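PDB 1TA9: glycerol dehydrogenase from Schizosaccharomyces pombe, which catalyses the NAD-dependent oxidation of glycerol to dihydroxyacetone in the assimilation of glycerol, most likely with a catalytic zinc ion. Local coordinates for the interface of chains A and B and the interface of chains A and C. Numbering follows the deposited sequence. Chains: chain A/B/C, glycerol dehydrogenase.

Chain A meets two neighbours of the same protein, chain B at contact 1 and chain C at contact 2; the centres of the C-alpha atoms of the two contacts lie about 34 Å apart. They share no residue and no helix: contact 1 uses helix 407-428 of chain A, contact 2 helices 258-284 and 289-307. In contact 1 a chain end rests on a helix with water filling the polar joins; in contact 2 helix packs on helix about a two-fold axis. Neither includes the zinc ligands Asp232, His315 and His333, so both appear to serve assembly within the deposited octamer rather than chemistry.

Contact 1: the interface of chains A and B. Residues chain A 419, 422-423, 426; chain B 432, 450.
A:Lys423 NZ is gripped from two directions: A:Glu426 OE2 of its own helix bonds it at 3.0 Å as a salt bridge, and water 1, 2.9 Å from NZ, passes the contact on to the B:Glu432 carboxylate at OE2. The ammonium approaches A:Glu426 OE2 on the syn side, 19° out of the carboxylate plane. Its chain leaves with CG anti to the backbone N (chi1 -176°) and bends at chi2 (64°), which carries NZ along the helix to the glutamate one turn on. The other oxygen of A:Glu426, OE1, faces B:Pro450, the last residue of chain B, and lies 3.4 Å from its CA, the two side chains crossing at about a right angle. Water 3 joins that OE1 to B:Pro450 O. The second terminal carboxylate oxygen, OXT, is linked through water 2 to the amide oxygen A:Gln422 OE1, 2.7 Å from that water. Beneath this polar rim the proline ring lies against the helix, its CG 3.7 Å from A:Gln422 CB and also beside the backbone N of A:Lys423. An alanine in place of A:Glu426 would probably leave the lysine ammonium without its carboxylate mate, freer to turn, and break the water link to B:Pro450 O. The lysine probably also offsets the negative charges of A:Glu426 and B:Glu432. No polar atom bonds directly across, so the site docks the C-terminus of chain B on helix 407-428 through water and the proline ring, a hydrated patch of the wider A-B interface that may help hold the deposited assembly.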
loop_
_atom_site.group_PDB
_atom_site.type_symbol
_atom_site.label_atom_id
_atom_site.label_comp_id
_atom_site.label_asym_id
_atom_site.label_seq_id
_atom_site.Cartn_x
_atom_site.Cartn_y
_atom_site.Cartn_z
ATOM N N SER A 419 33.680 11.792 1.401
ATOM C CA SER A 419 33.758 10.393 1.824
ATOM C C SER A 419 32.486 9.611 1.486
ATOM O O SER A 419 32.560 8.470 1.016
ATOM C CB SER A 419 34.028 10.294 3.332
ATOM O OG SER A 419 35.364 10.659 3.646
ATOM N N GLN A 422 32.401 8.982 -2.264
ATOM C CA GLN A 422 33.374 7.970 -2.656
ATOM C C GLN A 422 32.862 6.579 -2.299
ATOM O O GLN A 422 33.067 5.625 -3.046
ATOM C CB GLN A 422 34.720 8.215 -1.973
ATOM C CG GLN A 422 35.477 9.415 -2.516
ATOM C CD GLN A 422 36.893 9.481 -1.985
ATOM O OE1 GLN A 422 37.659 8.526 -2.119
ATOM N NE2 GLN A 422 37.251 10.611 -1.381
ATOM N N LYS A 423 32.188 6.463 -1.157
ATOM C CA LYS A 423 31.648 5.170 -0.734
ATOM C C LYS A 423 30.539 4.728 -1.683
ATOM O O LYS A 423 30.451 3.552 -2.045
ATOM C CB LYS A 423 31.092 5.254 0.692
ATOM C CG LYS A 423 30.587 3.913 1.239
ATOM C CD LYS A 423 31.738 2.917 1.366
ATOM C CE LYS A 423 31.298 1.641 2.070
ATOM N NZ LYS A 423 32.454 0.724 2.285
ATOM N N GLU A 426 31.975 3.460 -4.881
ATOM C CA GLU A 426 32.522 2.128 -4.636
ATOM C C GLU A 426 31.436 1.057 -4.560
ATOM O O GLU A 426 31.511 0.036 -5.246
ATOM C CB GLU A 426 33.322 2.112 -3.329
ATOM C CG GLU A 426 33.655 0.705 -2.834
ATOM C CD GLU A 426 33.997 0.671 -1.355
ATOM O OE1 GLU A 426 35.121 1.074 -0.986
ATOM O OE2 GLU A 426 33.130 0.249 -0.559
ATOM N N GLU B 432 34.222 -7.752 0.631
ATOM C CA GLU B 432 34.801 -7.157 1.833
ATOM C C GLU B 432 34.877 -8.202 2.950
ATOM O O GLU B 432 33.989 -9.045 3.085
ATOM C CB GLU B 432 33.958 -5.952 2.274
ATOM C CG GLU B 432 34.442 -5.252 3.539
ATOM C CD GLU B 432 33.679 -3.960 3.827
ATOM O OE1 GLU B 432 33.770 -3.456 4.970
ATOM O OE2 GLU B 432 32.994 -3.443 2.912
ATOM N N PRO B 450 36.867 4.192 1.516
ATOM C CA PRO B 450 36.786 3.883 0.085
ATOM C C PRO B 450 37.968 4.443 -0.706
ATOM O O PRO B 450 38.367 3.795 -1.700
ATOM C CB PRO B 450 35.443 4.493 -0.330
ATOM C CG PRO B 450 35.237 5.602 0.666
ATOM C CD PRO B 450 35.689 4.961 1.955
ATOM O OXT PRO B 450 38.476 5.522 -0.329
HETATM O O HOH W 1 30.963 -1.449 3.426
HETATM O O HOH W 2 40.062 7.471 -1.497
HETATM O O HOH W 3 36.821 1.809 -2.660
#

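Contact 2: the interface of chains A and C. Residues chain A 262, 265-266, 269-270, 301; chain C 258-259, 262.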
loop_
_atom_site.group_PDB
_atom_site.type_symbol
_atom_site.label_atom_id
_atom_site.label_comp_id
_atom_site.label_asym_id
_atom_site.label_seq_id
_atom_site.Cartn_x
_atom_site.Cartn_y
_atom_site.Cartn_z
ATOM N N TYR A 262 5.177 25.449 -3.979
ATOM C CA TYR A 262 4.772 24.516 -5.025
ATOM C C TYR A 262 5.586 24.677 -6.302
ATOM O O TYR A 262 5.755 23.718 -7.058
ATOM C CB TYR A 262 3.285 24.679 -5.335
ATOM C CG TYR A 262 2.426 23.774 -4.490
ATOM C CD1 TYR A 262 1.903 22.590 -5.012
ATOM C CD2 TYR A 262 2.169 24.079 -3.152
ATOM C CE1 TYR A 262 1.139 21.726 -4.217
ATOM C CE2 TYR A 262 1.414 23.228 -2.353
ATOM C CZ TYR A 262 0.901 22.054 -2.889
ATOM O OH TYR A 262 0.149 21.213 -2.090
ATOM N N ARG A 265 8.599 22.851 -5.759
ATOM C CA ARG A 265 8.265 21.438 -5.914
ATOM C C ARG A 265 8.215 21.080 -7.401
ATOM O O ARG A 265 8.655 20.004 -7.813
ATOM C CB ARG A 265 6.902 21.133 -5.290
ATOM C CG ARG A 265 6.513 19.662 -5.388
ATOM C CD ARG A 265 7.363 18.836 -4.445
ATOM N NE ARG A 265 7.454 17.437 -4.848
ATOM C CZ ARG A 265 7.964 16.477 -4.083
ATOM N NH1 ARG A 265 8.422 16.769 -2.868
ATOM N NH2 ARG A 265 8.033 15.230 -4.537
ATOM N N ALA A 266 7.659 21.979 -8.204
ATOM C CA ALA A 266 7.562 21.747 -9.638
ATOM C C ALA A 266 8.964 21.574 -10.214
ATOM O O ALA A 266 9.197 20.735 -11.085
ATOM C CB ALA A 266 6.857 22.918 -10.310
ATOM N N ASP A 269 10.301 18.048 -9.110
ATOM C CA ASP A 269 9.630 16.993 -9.875
ATOM C C ASP A 269 10.020 16.961 -11.351
ATOM O O ASP A 269 10.175 15.888 -11.936
ATOM C CB ASP A 269 8.114 17.152 -9.778
ATOM C CG ASP A 269 7.579 16.884 -8.384
ATOM O OD1 ASP A 269 6.353 17.045 -8.184
ATOM O OD2 ASP A 269 8.375 16.514 -7.495
ATOM N N THR A 270 10.160 18.139 -11.950
ATOM C CA THR A 270 10.514 18.230 -13.361
ATOM C C THR A 270 11.918 17.683 -13.623
ATOM O O THR A 270 12.140 16.976 -14.606
ATOM C CB THR A 270 10.413 19.691 -13.860
ATOM O OG1 THR A 270 9.076 20.170 -13.661
ATOM C CG2 THR A 270 10.754 19.778 -15.342
ATOM N N MET A 301 10.971 27.957 -13.000
ATOM C CA MET A 301 10.681 27.274 -11.740
ATOM C C MET A 301 11.730 27.506 -10.666
ATOM O O MET A 301 11.406 27.847 -9.527
ATOM C CB MET A 301 10.526 25.770 -11.980
ATOM C CG MET A 301 9.349 25.410 -12.861
ATOM S SD MET A 301 9.222 23.630 -13.111
ATOM C CE MET A 301 9.293 23.509 -14.907
ATOM N N ILE C 258 4.657 24.380 -16.976
ATOM C CA ILE C 258 4.523 23.389 -15.916
ATOM C C ILE C 258 4.244 24.141 -14.612
ATOM O O ILE C 258 3.443 23.704 -13.785
ATOM C CB ILE C 258 5.821 22.551 -15.783
ATOM C CG1 ILE C 258 5.966 21.643 -17.013
ATOM C CG2 ILE C 258 5.797 21.717 -14.493
ATOM C CD1 ILE C 258 7.266 20.872 -17.063
ATOM N N ALA C 259 4.889 25.291 -14.447
ATOM C CA ALA C 259 4.714 26.100 -13.244
ATOM C C ALA C 259 3.246 26.452 -12.998
ATOM O O ALA C 259 2.756 26.348 -11.872
ATOM C CB ALA C 259 5.547 27.374 -13.351
ATOM N N TYR C 262 1.319 23.570 -11.589
ATOM C CA TYR C 262 1.594 23.292 -10.181
ATOM C C TYR C 262 0.937 24.317 -9.264
ATOM O O TYR C 262 0.585 24.003 -8.125
ATOM C CB TYR C 262 3.103 23.246 -9.928
ATOM C CG TYR C 262 3.675 21.851 -10.041
ATOM C CD1 TYR C 262 3.978 21.108 -8.903
ATOM C CD2 TYR C 262 3.881 21.261 -11.291
ATOM C CE1 TYR C 262 4.473 19.811 -9.002
ATOM C CE2 TYR C 262 4.373 19.968 -11.401
ATOM C CZ TYR C 262 4.668 19.248 -10.252
ATOM O OH TYR C 262 5.151 17.965 -10.359
#
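C:Tyr262 and A:Ala266 meet on regular helical backbone, both in helix 258-284 of their own chain, and the tyrosine ring of one helix lies against the surface of the other. The methyl A:Ala266 CB sits over one face of the C:Tyr262 ring, 3.6 Å from its centroid and displaced toward the rim on the CG side, a CH-pi contact. CG of the tyrosine is turned about a right angle from its backbone N (chi1 -93°), which lays the ring along the partner helix and brings its tip to A:Asp269. There the phenol C:Tyr262 OH donates at 2.6 Å to A:Asp269 OD1, which accepts on its anti lone pair, away from the other oxygen; carboxylate and ring planes stand 60° apart. The second oxygen, OD2, faces A:Arg265 NE at 3.0 Å in a salt bridge whose hydrogen bonds are weak. This second-shell arginine is therefore likely to steady the carboxylate and balance its charge. Its aliphatic CG also comes within 4.2 Å of C:Tyr262 CE1. Beyond the ring the contact turns apolar. The terminal methyl A:Met301 CE, swung over by a bend at chi3, packs 3.7 Å from C:Ile258 CB. A:Thr270 and C:Ile258 approach tip to tip, the methyls A:Thr270 CG2 and C:Ile258 CD1 being 4.0 Å apart. A:Thr270 OG1 bonds back to A:Ala266 O at 2.6 Å, tilted 34° from the carbonyl plane, which fixes the rotation of the side chain and spends its hydroxyl within its own helix. Near the axis A:Tyr262 CD1 lies 3.7 Å from C:Tyr262 O. The interface is two-fold, so each contact recurs with the chains exchanged and both copies of Tyr262 act alike. The patch sits where helices 258-284 pair, with helix 289-307 of chain A alongside, in the helical C-terminal domain typical of iron-containing alcohol dehydrogenases.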